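Long-range contacts in positive phenol-degradative gene regulator (Ralstonia sp. E2, PDB 5FRZ), which probably activates phenol-degradation genes as a sigma-54-type, ATP-dependent regulator, its N-terminal, probably phenol-sensing part holding bound 3,4-dimethylphenol: residues D14-L19 against L101-G106; L95-C100 against T159-A164; G126-E131 against C185-K190; D132-D137 against W152-Y157. All coordinates share one frame; numbering follows the deposited sequence.

Interaction 1: D14-L19 against L101-G106; sequences DGLSNL and LHTIEG. With 2MP (3,4-dimethylphenol), chain D.
L16 and L19, one turn apart at the start of helix 16-20, face I104 and L101 at the C-terminal end of helix 91-104. The backbones keep a helix-to-helix distance: L16 CA lies 7.1 Å from I104 CA, and L19 CA lies 7.4 Å from L101 CA. No hydrogen bond crosses between the segments; the contact is almost all apolar side chains. The CG1 branch of I104 is anti to the carbonyl carbon (chi1 -64°), which sends CD1 out to within 3.7 Å of L19 CB. Farther back along the same branch, I104 CG1 meets L16 CD2 at 3.9 Å, the two side chains running antiparallel past one another. L16 uses that same methyl on T103, lying across it at about a right angle, with L16 CD2 3.9 Å from T103 CG2. The hydroxyl of T103 is engaged elsewhere, bonded to the carbonyl oxygens of P99 and V108. D14 OD1 probably accepts from L16 N, two residues on, as in an Asx turn, though the place of that N is not sure; helix 91-104 closes in a Schellman motif, with G106 at positive phi and its N bonded to T103 O at 3.1 Å. Thus the first ordered residues of the chain pack against the last turn of a helix from the region assigned to the activator of aromatic catabolism family. One turn before I104 on the same helix, L101 CG meets L19 CD1 at 4.3 Å, and L19 also packs on M97 and C100. G106 O is held by R38 of the second subunit.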
# COMPACT_ATOMS: atom_id res chain seq x y z
N ASP A 14 17.45 5.66 -17.49
CA ASP A 14 18.19 5.65 -16.23
C ASP A 14 18.29 4.19 -15.75
O ASP A 14 17.65 3.32 -16.34
CB ASP A 14 17.49 6.56 -15.22
CG ASP A 14 18.15 6.54 -13.85
OD1 ASP A 14 18.16 5.48 -13.20
OD2 ASP A 14 18.69 7.60 -13.45
N GLY A 15 19.10 3.94 -14.71
CA GLY A 15 19.19 2.66 -14.02
C GLY A 15 17.86 2.15 -13.46
O GLY A 15 17.78 1.09 -12.80
N LEU A 16 16.80 2.93 -13.70
CA LEU A 16 15.45 2.41 -13.59
C LEU A 16 15.36 1.13 -14.41
O LEU A 16 14.61 0.21 -14.08
CB LEU A 16 14.43 3.43 -14.09
CG LEU A 16 14.34 4.75 -13.34
CD1 LEU A 16 14.03 5.88 -14.31
CD2 LEU A 16 13.26 4.66 -12.27
N SER A 17 16.13 1.10 -15.50
CA SER A 17 16.18 -0.06 -16.38
C SER A 17 16.78 -1.27 -15.69
O SER A 17 16.28 -2.39 -15.82
CB SER A 17 16.98 0.28 -17.65
OG SER A 17 17.35 -0.90 -18.34
N ASN A 18 17.86 -1.03 -14.96
CA ASN A 18 18.57 -2.08 -14.24
C ASN A 18 17.69 -2.75 -13.18
O ASN A 18 17.72 -3.97 -13.01
CB ASN A 18 19.83 -1.49 -13.60
CG ASN A 18 20.79 -2.54 -13.11
OD1 ASN A 18 20.47 -3.73 -13.10
ND2 ASN A 18 21.98 -2.11 -12.69
N LEU A 19 16.91 -1.94 -12.48
CA LEU A 19 16.07 -2.46 -11.40
C LEU A 19 14.74 -2.97 -11.89
O LEU A 19 14.09 -3.75 -11.20
CB LEU A 19 15.85 -1.38 -10.35
CG LEU A 19 17.14 -0.92 -9.68
CD1 LEU A 19 16.97 0.50 -9.20
CD2 LEU A 19 17.46 -1.83 -8.52
N LEU A 101 14.07 3.07 -7.08
CA LEU A 101 13.03 2.19 -6.56
C LEU A 101 11.82 3.00 -6.12
O LEU A 101 10.67 2.59 -6.33
CB LEU A 101 13.57 1.36 -5.39
CG LEU A 101 14.50 0.20 -5.75
CD1 LEU A 101 15.14 -0.38 -4.50
CD2 LEU A 101 13.76 -0.87 -6.53
N HIS A 102 12.07 4.15 -5.51
CA HIS A 102 11.00 5.03 -5.06
C HIS A 102 10.17 5.50 -6.25
O HIS A 102 8.98 5.78 -6.11
CB HIS A 102 11.58 6.23 -4.31
CG HIS A 102 10.92 6.50 -2.99
ND1 HIS A 102 9.97 5.66 -2.46
CD2 HIS A 102 11.07 7.51 -2.11
CE1 HIS A 102 9.56 6.14 -1.29
NE2 HIS A 102 10.21 7.26 -1.06
N THR A 103 10.80 5.58 -7.41
CA THR A 103 10.11 5.99 -8.64
C THR A 103 9.39 4.81 -9.32
O THR A 103 8.26 4.96 -9.84
CB THR A 103 11.11 6.66 -9.64
OG1 THR A 103 11.60 7.88 -9.07
CG2 THR A 103 10.44 6.98 -10.96
N ILE A 104 10.01 3.64 -9.29
CA ILE A 104 9.39 2.42 -9.80
C ILE A 104 8.12 2.05 -9.01
O ILE A 104 7.14 1.55 -9.57
CB ILE A 104 10.39 1.24 -9.77
CG1 ILE A 104 11.57 1.53 -10.71
CG2 ILE A 104 9.72 -0.08 -10.16
CD1 ILE A 104 12.69 0.52 -10.63
N GLU A 105 8.14 2.34 -7.71
CA GLU A 105 7.03 2.04 -6.82
C GLU A 105 5.92 3.09 -6.89
O GLU A 105 4.94 2.99 -6.16
CB GLU A 105 7.52 1.87 -5.37
CG GLU A 105 8.39 0.61 -5.18
CD GLU A 105 9.29 0.65 -3.96
OE1 GLU A 105 9.16 1.55 -3.08
OE2 GLU A 105 10.17 -0.25 -3.89
N GLY A 106 6.07 4.09 -7.77
CA GLY A 106 5.03 5.09 -7.99
C GLY A 106 4.84 6.11 -6.87
O GLY A 106 3.80 6.77 -6.75
O1 2MP D . 12.92 9.41 -2.71
C1 2MP D . 14.15 8.98 -2.20
C2 2MP D . 14.38 7.64 -1.87
C3 2MP D . 15.62 7.25 -1.37
C4 2MP D . 16.60 8.20 -1.21
C5 2MP D . 16.36 9.51 -1.55
C6 2MP D . 15.14 9.93 -2.05
C7 2MP D . 17.98 7.86 -0.67
C8 2MP D . 17.44 10.53 -1.37

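Interaction 2: L95-C100 against T159-A164; sequences LEMGPC and TGYTSA. With 2MP (3,4-dimethylphenol), chain D.
Y161 lays its ring against G98, where helix 91-104 passes helix 152-166 in a nearly antiparallel helix pair, the short segments making an angle of 160° with their axes 9.9 Å apart. The main contact is a CH-pi interaction: G98 CA sits over the centre of the ring face, 3.5 Å from the centroid. Glycine lets the aromatic ring come right down onto the helix backbone. The ring is sent across by its first torsion, with CG anti to the backbone N (chi1 -178°). Around this centre, L95 O approaches the ring obliquely, 3.6 Å from Y161 CE1, and the phenolic oxygen passes M97, with Y161 OH 3.6 Å from M97 CB. That hydroxyl is hydrogen-bonded to M94 O, so the far end of the ring is fixed to the same helix that its face covers. Helix 91-104 is kinked here: P99 has no N-H to give, and G98 N bonds three residues back to L95 O instead of four. The bound 3,4-dimethylphenol lies beside the pair and touches both helices. P99 CD rests 3.8 Å from C4 of the ligand ring, while the L95 side chain, with CG anti to its N, brings CD2 to 3.9 Å from the methyl C7. T162 OG1 comes within 3.2 Å of the same methyl C7. The pair therefore forms part of the wall of the phenol pocket. In the second shell, A79 and A82 of helix 60-84 pack on Y161, while A158 O and the hydroxyl of Y172 position T162 OG1 through hydrogen bonds.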
# COMPACT_ATOMS: atom_id res chain seq x y z
N LEU A 95 23.66 4.44 -3.90
CA LEU A 95 22.71 5.40 -3.36
C LEU A 95 21.53 5.60 -4.31
O LEU A 95 20.37 5.67 -3.89
CB LEU A 95 23.44 6.73 -3.10
CG LEU A 95 22.70 7.86 -2.38
CD1 LEU A 95 21.92 8.73 -3.36
CD2 LEU A 95 21.79 7.30 -1.28
N GLU A 96 21.86 5.68 -5.60
CA GLU A 96 20.94 6.07 -6.64
C GLU A 96 19.80 5.06 -6.85
O GLU A 96 18.74 5.44 -7.31
CB GLU A 96 21.70 6.29 -7.96
CG GLU A 96 20.84 6.94 -9.05
CD GLU A 96 21.65 7.57 -10.18
OE1 GLU A 96 22.56 6.90 -10.72
OE2 GLU A 96 21.36 8.74 -10.52
N MET A 97 20.02 3.79 -6.52
CA MET A 97 18.96 2.78 -6.65
C MET A 97 17.79 3.07 -5.71
O MET A 97 16.67 2.62 -5.95
CB MET A 97 19.51 1.37 -6.39
CG MET A 97 20.74 1.03 -7.23
SD MET A 97 21.23 -0.71 -7.06
CE MET A 97 22.91 -0.67 -7.66
N GLY A 98 18.05 3.81 -4.64
CA GLY A 98 17.00 4.21 -3.72
C GLY A 98 15.95 5.04 -4.42
O GLY A 98 14.79 4.62 -4.53
N PRO A 99 16.35 6.23 -4.92
CA PRO A 99 15.45 7.07 -5.72
C PRO A 99 14.82 6.33 -6.89
O PRO A 99 13.64 6.56 -7.20
CB PRO A 99 16.38 8.19 -6.20
CG PRO A 99 17.35 8.34 -5.06
CD PRO A 99 17.61 6.93 -4.61
N CYS A 100 15.58 5.45 -7.54
CA CYS A 100 15.04 4.67 -8.64
C CYS A 100 13.89 3.76 -8.20
O CYS A 100 12.87 3.70 -8.89
CB CYS A 100 16.14 3.83 -9.28
SG CYS A 100 17.37 4.77 -10.24
N THR A 159 15.28 7.79 4.75
CA THR A 159 16.00 7.52 5.98
C THR A 159 16.39 6.04 6.10
O THR A 159 17.55 5.71 6.34
CB THR A 159 15.14 7.95 7.19
OG1 THR A 159 14.91 9.35 7.11
CG2 THR A 159 15.82 7.62 8.49
N GLY A 160 15.41 5.16 5.95
CA GLY A 160 15.64 3.73 6.08
C GLY A 160 16.56 3.19 5.01
O GLY A 160 17.48 2.43 5.30
N TYR A 161 16.33 3.58 3.76
CA TYR A 161 17.18 3.16 2.66
C TYR A 161 18.61 3.60 2.93
O TYR A 161 19.54 2.79 2.95
CB TYR A 161 16.68 3.73 1.31
CG TYR A 161 17.54 3.24 0.17
CD1 TYR A 161 18.74 3.88 -0.15
CD2 TYR A 161 17.18 2.09 -0.56
CE1 TYR A 161 19.54 3.43 -1.18
CE2 TYR A 161 17.98 1.63 -1.60
CZ TYR A 161 19.17 2.30 -1.89
OH TYR A 161 19.98 1.87 -2.90
N THR A 162 18.81 4.89 3.13
CA THR A 162 20.16 5.41 3.27
C THR A 162 20.84 4.89 4.52
O THR A 162 22.03 4.60 4.48
CB THR A 162 20.16 6.94 3.28
OG1 THR A 162 19.35 7.41 2.19
CG2 THR A 162 21.60 7.49 3.11
N SER A 163 20.11 4.76 5.62
CA SER A 163 20.73 4.29 6.86
C SER A 163 21.22 2.85 6.69
O SER A 163 22.35 2.52 7.08
CB SER A 163 19.77 4.38 8.05
OG SER A 163 19.33 5.71 8.23
N ALA A 164 20.38 2.00 6.10
CA ALA A 164 20.74 0.60 5.84
C ALA A 164 21.92 0.49 4.89
O ALA A 164 22.79 -0.39 5.05
CB ALA A 164 19.55 -0.16 5.27
O1 2MP D . 12.92 9.41 -2.71
C1 2MP D . 14.15 8.98 -2.20
C2 2MP D . 14.38 7.64 -1.87
C3 2MP D . 15.62 7.25 -1.37
C4 2MP D . 16.60 8.20 -1.21
C5 2MP D . 16.36 9.51 -1.55
C6 2MP D . 15.14 9.93 -2.05
C7 2MP D . 17.98 7.86 -0.67
C8 2MP D . 17.44 10.53 -1.37

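Interaction 3: G126-E131 against C185-K190; sequences GEFLWE and CRILGK. With ZN (zinc ion), chain C; 2MP (3,4-dimethylphenol), chain D.
F128 and I187 face each other at the middle of two antiparallel strands, flanked by the hydrogen-bonded pairs G126 with G189 and W130 with C185. Each of these three pairs is joined by two backbone bonds, such as W130 N to C185 O at 2.8 Å. The apolar packing builds on this register. Methyl CG2 of I187 makes a CH-pi contact with W130, 3.5 Å from the centroid of the six-membered ring and close to above its centre, and so toward one end of the indole. The other branch of I187, with CG1 between backbone N and carbonyl carbon (chi1 72°), lies against F128, with CG1 3.6 Å from F128 CB. On the reverse face, L129 and R186 lie side by side, L129 CD2 being 3.2 Å from R186 NH1; the guanidinium forms a salt bridge with E176.

Two bound groups, a phenol and a metal, are held from the face of F128, W130 and C185. W130 NE1 donates to phenolic O1 of 3,4-dimethylphenol at 2.8 Å with an N-H...O angle of 144°, and ligand methyl C8 stands over the centre of the F128 ring, 3.2 Å from F128 CE1. C185 SG coordinates zinc at 2.2 Å, alongside C151, E174 and C177. One strand pair in the four-stranded antiparallel sheet thus serves both a phenol pocket and the Cys3Glu zinc site of the V4R region.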
# COMPACT_ATOMS: atom_id res chain seq x y z
N GLY A 126 23.29 14.76 1.42
CA GLY A 126 22.48 14.68 0.21
C GLY A 126 21.23 15.55 0.17
O GLY A 126 20.44 15.58 1.13
N GLU A 127 21.05 16.28 -0.93
CA GLU A 127 19.87 17.12 -1.13
C GLU A 127 19.15 16.68 -2.40
O GLU A 127 19.78 16.45 -3.43
CB GLU A 127 20.25 18.61 -1.23
CG GLU A 127 20.98 19.14 0.02
CD GLU A 127 21.37 20.63 -0.08
OE1 GLU A 127 20.90 21.32 -1.00
OE2 GLU A 127 22.15 21.09 0.80
N PHE A 128 17.83 16.56 -2.32
CA PHE A 128 17.06 16.08 -3.47
C PHE A 128 15.78 16.87 -3.70
O PHE A 128 15.21 17.45 -2.76
CB PHE A 128 16.72 14.60 -3.29
CG PHE A 128 17.93 13.73 -3.05
CD1 PHE A 128 18.52 13.67 -1.79
CD2 PHE A 128 18.47 12.96 -4.07
CE1 PHE A 128 19.65 12.89 -1.57
CE2 PHE A 128 19.60 12.18 -3.84
CZ PHE A 128 20.17 12.14 -2.59
N LEU A 129 15.32 16.88 -4.96
CA LEU A 129 13.98 17.35 -5.31
C LEU A 129 13.00 16.18 -5.39
O LEU A 129 13.34 15.13 -5.91
CB LEU A 129 14.00 18.09 -6.66
CG LEU A 129 14.73 19.43 -6.76
CD1 LEU A 129 14.60 20.02 -8.17
CD2 LEU A 129 14.18 20.41 -5.74
N TRP A 130 11.81 16.39 -4.87
CA TRP A 130 10.71 15.45 -5.03
C TRP A 130 9.63 16.10 -5.87
O TRP A 130 9.10 17.16 -5.51
CB TRP A 130 10.12 15.04 -3.69
CG TRP A 130 10.81 13.88 -3.02
CD1 TRP A 130 11.68 12.99 -3.58
CD2 TRP A 130 10.67 13.51 -1.66
NE1 TRP A 130 12.09 12.07 -2.64
CE2 TRP A 130 11.48 12.37 -1.45
CE3 TRP A 130 9.93 14.02 -0.59
CZ2 TRP A 130 11.56 11.74 -0.21
CZ3 TRP A 130 10.02 13.38 0.65
CH2 TRP A 130 10.83 12.26 0.82
N GLU A 131 9.31 15.47 -6.99
CA GLU A 131 8.24 15.95 -7.84
C GLU A 131 7.15 14.89 -7.93
O GLU A 131 7.45 13.70 -7.98
CB GLU A 131 8.78 16.31 -9.22
CG GLU A 131 9.67 17.55 -9.18
CD GLU A 131 10.24 17.91 -10.53
OE1 GLU A 131 9.52 18.57 -11.31
OE2 GLU A 131 11.40 17.53 -10.81
N CYS A 185 8.59 19.19 -3.48
CA CYS A 185 9.21 18.87 -2.20
C CYS A 185 10.72 18.94 -2.37
O CYS A 185 11.24 18.74 -3.47
CB CYS A 185 8.80 17.47 -1.71
SG CYS A 185 6.99 17.17 -1.48
N ARG A 186 11.41 19.24 -1.27
CA ARG A 186 12.87 19.27 -1.23
C ARG A 186 13.36 18.69 0.10
O ARG A 186 12.87 19.05 1.19
CB ARG A 186 13.41 20.68 -1.40
CG ARG A 186 14.62 20.74 -2.31
CD ARG A 186 15.39 22.07 -2.19
NE ARG A 186 14.52 23.24 -2.21
CZ ARG A 186 14.02 23.81 -3.31
NH1 ARG A 186 14.30 23.33 -4.52
NH2 ARG A 186 13.24 24.88 -3.21
N ILE A 187 14.34 17.81 0.02
CA ILE A 187 14.78 17.06 1.20
C ILE A 187 16.28 17.16 1.44
O ILE A 187 17.07 17.39 0.51
CB ILE A 187 14.40 15.57 1.10
CG1 ILE A 187 15.26 14.86 0.04
CG2 ILE A 187 12.92 15.44 0.75
CD1 ILE A 187 14.94 13.37 -0.10
N LEU A 188 16.65 16.98 2.70
CA LEU A 188 18.04 16.97 3.12
C LEU A 188 18.31 15.78 4.02
O LEU A 188 17.63 15.59 5.04
CB LEU A 188 18.39 18.28 3.85
CG LEU A 188 19.73 18.31 4.58
CD1 LEU A 188 20.91 18.16 3.63
CD2 LEU A 188 19.86 19.58 5.41
N GLY A 189 19.30 14.97 3.66
CA GLY A 189 19.68 13.86 4.51
C GLY A 189 21.11 13.96 4.99
O GLY A 189 22.01 14.25 4.20
N LYS A 190 21.33 13.71 6.27
CA LYS A 190 22.68 13.71 6.79
C LYS A 190 22.75 12.91 8.08
O LYS A 190 21.70 12.57 8.65
CB LYS A 190 23.18 15.15 6.99
CG LYS A 190 22.34 15.98 7.89
CD LYS A 190 22.82 17.43 7.90
CE LYS A 190 21.86 18.31 8.69
NZ LYS A 190 22.33 19.70 8.78
ZN ZN C . 6.41 16.60 0.60
O1 2MP D . 12.92 9.41 -2.71
C1 2MP D . 14.15 8.98 -2.20
C2 2MP D . 14.38 7.64 -1.87
C3 2MP D . 15.62 7.25 -1.37
C4 2MP D . 16.60 8.20 -1.21
C5 2MP D . 16.36 9.51 -1.55
C6 2MP D . 15.14 9.93 -2.05
C7 2MP D . 17.98 7.86 -0.67
C8 2MP D . 17.44 10.53 -1.37

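Interaction 4: D132-D137 against W152-Y157; sequences DSFEGD and WMQIGY. With 2MP (3,4-dimethylphenol), chain D.
E135 and Q154 face each other where the start of helix 134-143 meets the start of helix 152-166, their CA atoms 7.3 Å apart. Their side chains reach across in opposite directions, E135 to two backbone N-H groups, Q154 to one backbone N-H and one serine hydroxyl. E135, extended with CG anti to its own N (chi1 -167°), carries its carboxylate to the first turn of helix 152-166. There OE2 accepts from M153 N at 2.8 Å and OE1 from Q154 N at 2.9 Å, both through syn lone pairs, so two bonds fix the rotation of the group. Q154 reaches back: its OE1 accepts from E135 N at 3.0 Å, tilted 25° from the carbonyl plane, while its NE2 donates to S133 OG at 3.2 Å, close to the amide plane. Both ends of the amide are therefore used, which sets which way round it lies. Beside this polar network, M153 CE touches F134 CZ at 3.6 Å, lying at the edge of the phenyl ring, and CB of E135 covers one face of that ring. R51 forms a salt bridge with E135 OE2. Farther along helix 152-166, Y157 CD1 comes within 3.5 Å of C2 of 3,4-dimethylphenol. A buried carboxylate with two backbone donors and a salt-bridged arginine is probably kept ionised, and its charge would suit the positive end of the helix dipole at M153 and Q154.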
# COMPACT_ATOMS: atom_id res chain seq x y z
N ASP A 132 5.90 15.34 -7.92
CA ASP A 132 4.75 14.45 -8.02
C ASP A 132 4.70 13.46 -6.86
O ASP A 132 4.37 12.29 -7.06
CB ASP A 132 4.77 13.69 -9.35
CG ASP A 132 4.41 14.58 -10.53
OD1 ASP A 132 3.90 15.70 -10.30
OD2 ASP A 132 4.61 14.16 -11.69
N SER A 133 5.03 13.94 -5.66
CA SER A 133 4.87 13.19 -4.42
C SER A 133 3.45 12.65 -4.27
O SER A 133 2.50 13.43 -4.20
CB SER A 133 5.21 14.06 -3.21
OG SER A 133 6.60 14.35 -3.14
N PHE A 134 3.29 11.33 -4.20
CA PHE A 134 1.95 10.79 -4.02
C PHE A 134 1.42 11.27 -2.69
O PHE A 134 0.25 11.61 -2.58
CB PHE A 134 1.93 9.25 -4.07
CG PHE A 134 2.00 8.59 -2.72
CD1 PHE A 134 0.84 8.38 -1.97
CD2 PHE A 134 3.22 8.19 -2.19
CE1 PHE A 134 0.90 7.81 -0.72
CE2 PHE A 134 3.29 7.60 -0.95
CZ PHE A 134 2.12 7.41 -0.20
N GLU A 135 2.29 11.29 -1.68
CA GLU A 135 1.86 11.44 -0.30
C GLU A 135 1.43 12.88 0.00
O GLU A 135 0.45 13.11 0.73
CB GLU A 135 2.97 11.01 0.65
CG GLU A 135 2.53 10.84 2.06
CD GLU A 135 3.64 10.24 2.94
OE1 GLU A 135 4.81 10.24 2.50
OE2 GLU A 135 3.33 9.79 4.06
N GLY A 136 2.19 13.83 -0.54
CA GLY A 136 1.83 15.23 -0.44
C GLY A 136 0.51 15.48 -1.15
O GLY A 136 -0.41 16.10 -0.60
N ASP A 137 0.40 14.98 -2.38
CA ASP A 137 -0.80 15.15 -3.17
C ASP A 137 -2.03 14.62 -2.44
O ASP A 137 -3.06 15.29 -2.40
CB ASP A 137 -0.65 14.47 -4.54
CG ASP A 137 0.43 15.13 -5.41
OD1 ASP A 137 1.33 15.82 -4.86
OD2 ASP A 137 0.35 14.95 -6.65
N TRP A 152 5.53 11.92 5.06
CA TRP A 152 6.02 11.12 6.18
C TRP A 152 6.58 9.76 5.77
O TRP A 152 7.70 9.40 6.12
CB TRP A 152 4.89 10.91 7.19
CG TRP A 152 4.24 12.18 7.66
CD1 TRP A 152 4.82 13.41 7.77
CD2 TRP A 152 2.88 12.33 8.09
NE1 TRP A 152 3.91 14.33 8.24
CE2 TRP A 152 2.71 13.69 8.45
CE3 TRP A 152 1.80 11.46 8.20
CZ2 TRP A 152 1.49 14.19 8.92
CZ3 TRP A 152 0.59 11.96 8.67
CH2 TRP A 152 0.45 13.31 9.02
N MET A 153 5.77 8.99 5.05
CA MET A 153 6.21 7.70 4.54
C MET A 153 7.37 7.85 3.58
O MET A 153 8.28 7.02 3.57
CB MET A 153 5.05 7.00 3.84
CG MET A 153 5.21 5.48 3.72
SD MET A 153 3.80 4.85 2.71
CE MET A 153 2.59 6.08 3.11
N GLN A 154 7.33 8.90 2.74
CA GLN A 154 8.41 9.13 1.78
C GLN A 154 9.73 9.50 2.47
O GLN A 154 10.80 9.04 2.05
CB GLN A 154 8.02 10.22 0.78
CG GLN A 154 6.79 9.88 -0.02
CD GLN A 154 6.42 10.93 -1.08
OE1 GLN A 154 5.31 10.90 -1.61
NE2 GLN A 154 7.34 11.83 -1.39
N ILE A 155 9.66 10.31 3.52
CA ILE A 155 10.85 10.67 4.29
C ILE A 155 11.45 9.46 5.01
O ILE A 155 12.67 9.24 4.98
CB ILE A 155 10.54 11.77 5.31
CG1 ILE A 155 10.69 13.13 4.64
CG2 ILE A 155 11.52 11.71 6.53
CD1 ILE A 155 12.15 13.48 4.29
N GLY A 156 10.59 8.66 5.65
CA GLY A 156 11.02 7.46 6.34
C GLY A 156 11.76 6.49 5.44
O GLY A 156 12.74 5.87 5.86
N TYR A 157 11.27 6.35 4.20
CA TYR A 157 11.94 5.52 3.18
C TYR A 157 13.36 5.97 2.90
O TYR A 157 14.30 5.16 2.98
CB TYR A 157 11.12 5.51 1.87
CG TYR A 157 11.69 4.65 0.75
CD1 TYR A 157 12.76 5.09 -0.03
CD2 TYR A 157 11.14 3.40 0.44
CE1 TYR A 157 13.27 4.33 -1.05
CE2 TYR A 157 11.64 2.63 -0.59
CZ TYR A 157 12.71 3.09 -1.33
OH TYR A 157 13.21 2.34 -2.37
O1 2MP D . 12.92 9.41 -2.71
C1 2MP D . 14.15 8.98 -2.20
C2 2MP D . 14.38 7.64 -1.87
C3 2MP D . 15.62 7.25 -1.37
C4 2MP D . 16.60 8.20 -1.21
C5 2MP D . 16.36 9.51 -1.55
C6 2MP D . 15.14 9.93 -2.05
C7 2MP D . 17.98 7.86 -0.67
C8 2MP D . 17.44 10.53 -1.37

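How the interactions relate
From the N terminus, interaction 1 brings helix 16-20 back onto the end of helix 91-104, closing a loop that holds the 23-43 sheet and two long helices. Interaction 2 opens on that same helix before interaction 1 has closed, so the two cross, and its loop runs on to helix 152-166. Interaction 3 opens within that loop and closes beyond it, crossing interaction 2 and joining strands 123-131 and 185-191. Interaction 4 is the shortest closure and lies within the loops of both 2 and 3, linking helices 134-143 and 152-166. All four have atoms near the dimethylphenol, and S133 of interaction 4 packs on C185 of interaction 3.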